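Glycosyl hydrolase, family 31/fibronectin type III domain protein (Clostridium perfringens, PDB 4UAP) binds N-acetylgalactosamine through a family 32 carbohydrate-binding module, probably an accessory part of a galacto-specific family 31 glycoside hydrolase. Local coordinates at residues T71-R75 / L140-E144; S12-Q16 / K50-F55. All coordinates share one frame. Where two conformers were deposited one is given. Residue numbers count along the deposited sequence, not the author numbering.

Contact 1. Residues T71-R75 / L140-E144; sequences TIYNR and LAINE. With CA (calcium ion), chain D; NGA (2-acetamido-2-deoxy-beta-D-galactopyranose), chain C.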
# COMPACT_ATOMS: atom_id res chain seq x y z
N THR A 71 7.76 -3.19 -2.78
CA THR A 71 8.11 -3.00 -1.38
C THR A 71 7.17 -1.99 -0.75
O THR A 71 7.09 -0.85 -1.21
CB THR A 71 9.55 -2.52 -1.22
OG1 THR A 71 10.45 -3.51 -1.73
CG2 THR A 71 9.87 -2.24 0.24
N ILE A 72 6.46 -2.43 0.29
CA ILE A 72 5.54 -1.60 1.03
C ILE A 72 6.26 -1.08 2.28
O ILE A 72 6.81 -1.87 3.05
CB ILE A 72 4.27 -2.38 1.43
CG1 ILE A 72 3.59 -2.97 0.18
CG2 ILE A 72 3.30 -1.48 2.21
CD1 ILE A 72 2.46 -3.96 0.47
N TYR A 73 6.28 0.24 2.45
CA TYR A 73 6.91 0.84 3.61
C TYR A 73 5.85 1.14 4.67
O TYR A 73 4.92 1.92 4.45
CB TYR A 73 7.66 2.11 3.23
CG TYR A 73 8.89 1.84 2.38
CD1 TYR A 73 8.79 1.65 1.00
CD2 TYR A 73 10.16 1.79 2.96
CE1 TYR A 73 9.91 1.40 0.23
CE2 TYR A 73 11.29 1.53 2.20
CZ TYR A 73 11.16 1.35 0.84
OH TYR A 73 12.28 1.12 0.08
N ASN A 74 5.99 0.49 5.82
CA ASN A 74 4.99 0.55 6.87
C ASN A 74 5.28 1.66 7.87
O ASN A 74 6.43 2.07 8.04
CB ASN A 74 4.91 -0.79 7.60
CG ASN A 74 4.46 -1.90 6.68
OD1 ASN A 74 3.42 -1.78 6.02
ND2 ASN A 74 5.25 -2.97 6.59
N ARG A 75 4.23 2.15 8.52
CA ARG A 75 4.39 3.24 9.47
C ARG A 75 5.05 2.72 10.74
O ARG A 75 4.50 1.86 11.42
CB ARG A 75 3.04 3.89 9.80
CG ARG A 75 3.18 5.07 10.76
CD ARG A 75 1.84 5.58 11.22
NE ARG A 75 2.00 6.69 12.14
CZ ARG A 75 0.99 7.38 12.65
NH1 ARG A 75 -0.26 7.05 12.33
NH2 ARG A 75 1.23 8.38 13.48
N LEU A 140 -5.57 2.80 8.93
CA LEU A 140 -4.51 2.29 8.07
C LEU A 140 -3.54 3.40 7.72
O LEU A 140 -3.98 4.49 7.34
CB LEU A 140 -5.09 1.69 6.77
CG LEU A 140 -4.03 1.15 5.80
CD1 LEU A 140 -3.38 -0.11 6.36
CD2 LEU A 140 -4.64 0.90 4.43
N ALA A 141 -2.25 3.13 7.83
CA ALA A 141 -1.23 4.08 7.42
C ALA A 141 -0.15 3.36 6.62
O ALA A 141 0.40 2.37 7.08
CB ALA A 141 -0.61 4.78 8.64
N ILE A 142 0.13 3.87 5.43
CA ILE A 142 1.20 3.34 4.59
C ILE A 142 2.09 4.49 4.13
O ILE A 142 1.58 5.50 3.64
CB ILE A 142 0.63 2.58 3.37
CG1 ILE A 142 -0.23 1.39 3.84
CG2 ILE A 142 1.76 2.13 2.45
CD1 ILE A 142 -1.00 0.68 2.69
N ASN A 143 3.40 4.36 4.30
CA ASN A 143 4.33 5.42 3.91
C ASN A 143 4.52 5.54 2.40
O ASN A 143 4.58 6.63 1.86
CB ASN A 143 5.71 5.19 4.54
CG ASN A 143 5.66 5.11 6.04
OD1 ASN A 143 4.62 5.36 6.66
ND2 ASN A 143 6.81 4.79 6.65
N GLU A 144 4.65 4.40 1.74
CA GLU A 144 5.09 4.38 0.35
C GLU A 144 5.01 2.96 -0.15
O GLU A 144 5.15 2.02 0.63
CB GLU A 144 6.53 4.91 0.22
CG GLU A 144 7.01 5.12 -1.25
CD GLU A 144 6.70 6.52 -1.78
OE1 GLU A 144 7.09 6.83 -2.93
OE2 GLU A 144 6.07 7.32 -1.06
CA CA D . 5.02 8.51 0.62
C1 NGA C . -4.23 9.03 15.54
C2 NGA C . -2.81 9.13 14.99
C3 NGA C . -2.85 9.56 13.54
C4 NGA C . -3.80 8.64 12.78
C5 NGA C . -5.19 8.77 13.38
C6 NGA C . -6.28 7.90 12.76
C7 NGA C . -0.83 9.72 16.33
C8 NGA C . -0.11 10.81 17.07
N2 NGA C . -1.99 10.06 15.77
O1 NGA C . -4.18 8.26 16.72
O3 NGA C . -1.54 9.53 13.04
O4 NGA C . -3.33 7.31 12.91
O5 NGA C . -5.15 8.36 14.72
O6 NGA C . -7.49 8.03 13.51
O7 NGA C . -0.33 8.58 16.28
O HOH W 1 1.86 0.20 7.29
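Tyr-73 lays its ring beside Glu-144: CD1 of Tyr-73 comes within 4.0 Å of CB of Glu-144, and the carbonyl O of Glu-144 sits at the ring edge, near its plane. The phenol OH reaches past this pair to Glu-146. Two backbone hydrogen bonds join the segments, from Tyr-73 N to Glu-144 O (2.8 Å, 174° at the hydrogen) and, more bent, from Asn-143 N to Tyr-73 O (2.9 Å, 146°). The strand segments 71-74 and 141-144 run at 124°, well short of ideal antiparallel, and Asn-143 has phi/psi of -74/-43°, outside the extended range, so the ladder is distorted here. Away from the Tyr-73 side, Ile-72 CG2 meets Ile-142 CG2 at 3.9 Å, and Met-87 of strand 87-96 in the other sheet packs on both isoleucines, as expected for the interior of a beta-sandwich carbohydrate-binding module. The kinked end of the pairing serves two sites. Asn-143 O and Glu-144 OE2 each bind calcium at 2.3 Å, alongside Lys-23, Asp-26, Thr-28 and Ser-35, while Glu-144 OE1 accepts a hydrogen bond from Gly-27. Next along the chain, Arg-75 extends with all four chi angles near 180°; its CD passes CB of Ala-141 at 3.6 Å, and its NH1 donates to O3 (2.9 Å) and O4 (3.1 Å) of N-acetylgalactosamine. Where the backbones diverge, a water bridges them, donating to Asn-74 OD1 (2.8 Å) and Ala-141 O (2.6 Å); Ser-111 also holds the Asn-74 side chain.

Contact 2. Residues S12-Q16 / K50-F55; sequences SSQLQ and KGTLPF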
# COMPACT_ATOMS: atom_id res chain seq x y z
N SER A 12 -10.58 7.13 -3.09
CA SER A 12 -10.04 8.24 -2.32
C SER A 12 -11.03 8.73 -1.25
O SER A 12 -10.64 9.45 -0.33
CB SER A 12 -9.64 9.38 -3.26
OG SER A 12 -10.76 9.83 -4.01
N SER A 13 -12.29 8.34 -1.36
CA SER A 13 -13.25 8.80 -0.36
C SER A 13 -13.00 8.10 0.99
O SER A 13 -13.58 8.49 2.00
CB SER A 13 -14.70 8.60 -0.82
OG SER A 13 -15.09 7.24 -0.75
N GLN A 14 -12.13 7.09 1.00
CA GLN A 14 -11.77 6.38 2.24
C GLN A 14 -10.63 7.03 3.01
O GLN A 14 -10.32 6.63 4.13
CB GLN A 14 -11.37 4.94 1.94
CG GLN A 14 -12.38 4.14 1.17
CD GLN A 14 -13.68 4.01 1.91
OE1 GLN A 14 -13.76 3.32 2.92
NE2 GLN A 14 -14.70 4.68 1.41
N LEU A 15 -10.00 8.03 2.40
CA LEU A 15 -8.70 8.48 2.85
C LEU A 15 -8.75 9.85 3.49
O LEU A 15 -9.62 10.66 3.17
CB LEU A 15 -7.71 8.51 1.68
CG LEU A 15 -7.58 7.18 0.94
CD1 LEU A 15 -6.56 7.31 -0.20
CD2 LEU A 15 -7.20 6.08 1.92
N GLN A 16 -7.80 10.10 4.38
CA GLN A 16 -7.71 11.37 5.07
C GLN A 16 -7.28 12.47 4.10
O GLN A 16 -6.39 12.26 3.28
CB GLN A 16 -6.73 11.28 6.24
CG GLN A 16 -6.52 12.60 6.99
CD GLN A 16 -7.80 13.11 7.63
OE1 GLN A 16 -8.70 12.33 7.97
NE2 GLN A 16 -7.89 14.42 7.79
N LYS A 50 -16.15 7.46 7.87
CA LYS A 50 -14.92 6.69 8.10
C LYS A 50 -14.47 5.93 6.85
O LYS A 50 -15.26 5.69 5.94
CB LYS A 50 -15.11 5.69 9.24
CG LYS A 50 -15.54 6.28 10.58
CD LYS A 50 -15.86 5.15 11.56
CE LYS A 50 -15.93 5.67 12.99
NZ LYS A 50 -15.93 4.56 13.97
N GLY A 51 -13.20 5.54 6.82
CA GLY A 51 -12.71 4.62 5.81
C GLY A 51 -12.78 3.23 6.40
O GLY A 51 -12.74 3.08 7.63
N THR A 52 -12.88 2.21 5.56
CA THR A 52 -12.94 0.85 6.06
C THR A 52 -12.03 -0.10 5.28
O THR A 52 -11.86 0.03 4.07
CB THR A 52 -14.37 0.28 6.03
OG1 THR A 52 -14.79 0.12 4.67
CG2 THR A 52 -15.34 1.20 6.77
N LEU A 53 -11.43 -1.04 6.00
CA LEU A 53 -10.71 -2.13 5.36
C LEU A 53 -11.74 -3.20 5.03
O LEU A 53 -12.76 -3.29 5.71
CB LEU A 53 -9.62 -2.66 6.28
CG LEU A 53 -8.60 -1.61 6.72
CD1 LEU A 53 -7.53 -2.22 7.61
CD2 LEU A 53 -7.98 -0.96 5.48
N PRO A 54 -11.49 -4.01 3.99
CA PRO A 54 -10.28 -4.01 3.16
C PRO A 54 -10.20 -2.79 2.24
O PRO A 54 -11.21 -2.30 1.75
CB PRO A 54 -10.43 -5.30 2.34
CG PRO A 54 -11.93 -5.48 2.22
CD PRO A 54 -12.47 -5.03 3.56
N PHE A 55 -8.98 -2.31 2.02
CA PHE A 55 -8.79 -1.18 1.12
C PHE A 55 -7.91 -1.58 -0.06
O PHE A 55 -6.77 -2.02 0.11
CB PHE A 55 -8.17 0.02 1.86
CG PHE A 55 -8.00 1.23 0.99
CD1 PHE A 55 -9.12 1.95 0.58
CD2 PHE A 55 -6.74 1.63 0.56
CE1 PHE A 55 -8.98 3.06 -0.24
CE2 PHE A 55 -6.60 2.73 -0.27
CZ PHE A 55 -7.72 3.45 -0.67
O HOH W 2 -16.17 3.32 4.66
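At Lys-50 the side chain points away from segment 12-16, and it is the carbonyl that takes part: Lys-50 O accepts a hydrogen bond from a water (2.8 Å) that also donates to Gln-14 OE1 (3.0 Å). Gly-51 follows at the closest backbone approach, its CA 4.1 Å from CA of Gln-14 and 3.5 Å from Gln-14 O in a CA-H...O contact. An ideal CB on Gly-51 would lie 2.3 Å from Gln-14 O, a clash, so this spacing depends on the missing side chain. Thr-52 N then donates to Gln-14 OE1 (3.0 Å, 151°), the one direct hydrogen bond between the segments. The chain next turns through the cis peptide between Leu-53 and Pro-54 and comes back at Phe-55, whose CA-to-CB bond points toward segment 12-16. Phe-55 CE1 touches Gln-14 CB at 3.7 Å, and Leu-15 CD2 makes an off-centre CH-pi contact, 4.2 Å from the ring centroid and 29° off its normal. Met-37 also packs on both. With Lys-50 touching Ile-42 and Gln-16 OE1 bonded to Trp-41 N, both pocket residues, these are paired loops at the sugar-binding end of a beta-sandwich carbohydrate-binding module.

How the contacts relate
Contact 2 closes before contact 1 opens along the chain, and they lie about 15 Å apart, centre to centre. Contact 1 joins strands 64-74 and 141-149 of one sheet, its centre about 6 Å from the chain centre; contact 2, farther out at about 12 Å, ties together loops flanking strand 37-38 and leads into strand 55-61 of the other sheet. They touch where Leu-140 CD2 packs on Leu-53 CD2 at 4.0 Å. Strand 37-38 offers a second connection, since it pairs with strand 141-149 while its Met-37 packs in contact 2. Contact 1 binds both calcium and sugar directly, whereas contact 2 adjoins the sugar pocket through Lys-50 on Ile-42 and Gln-16 on Trp-41.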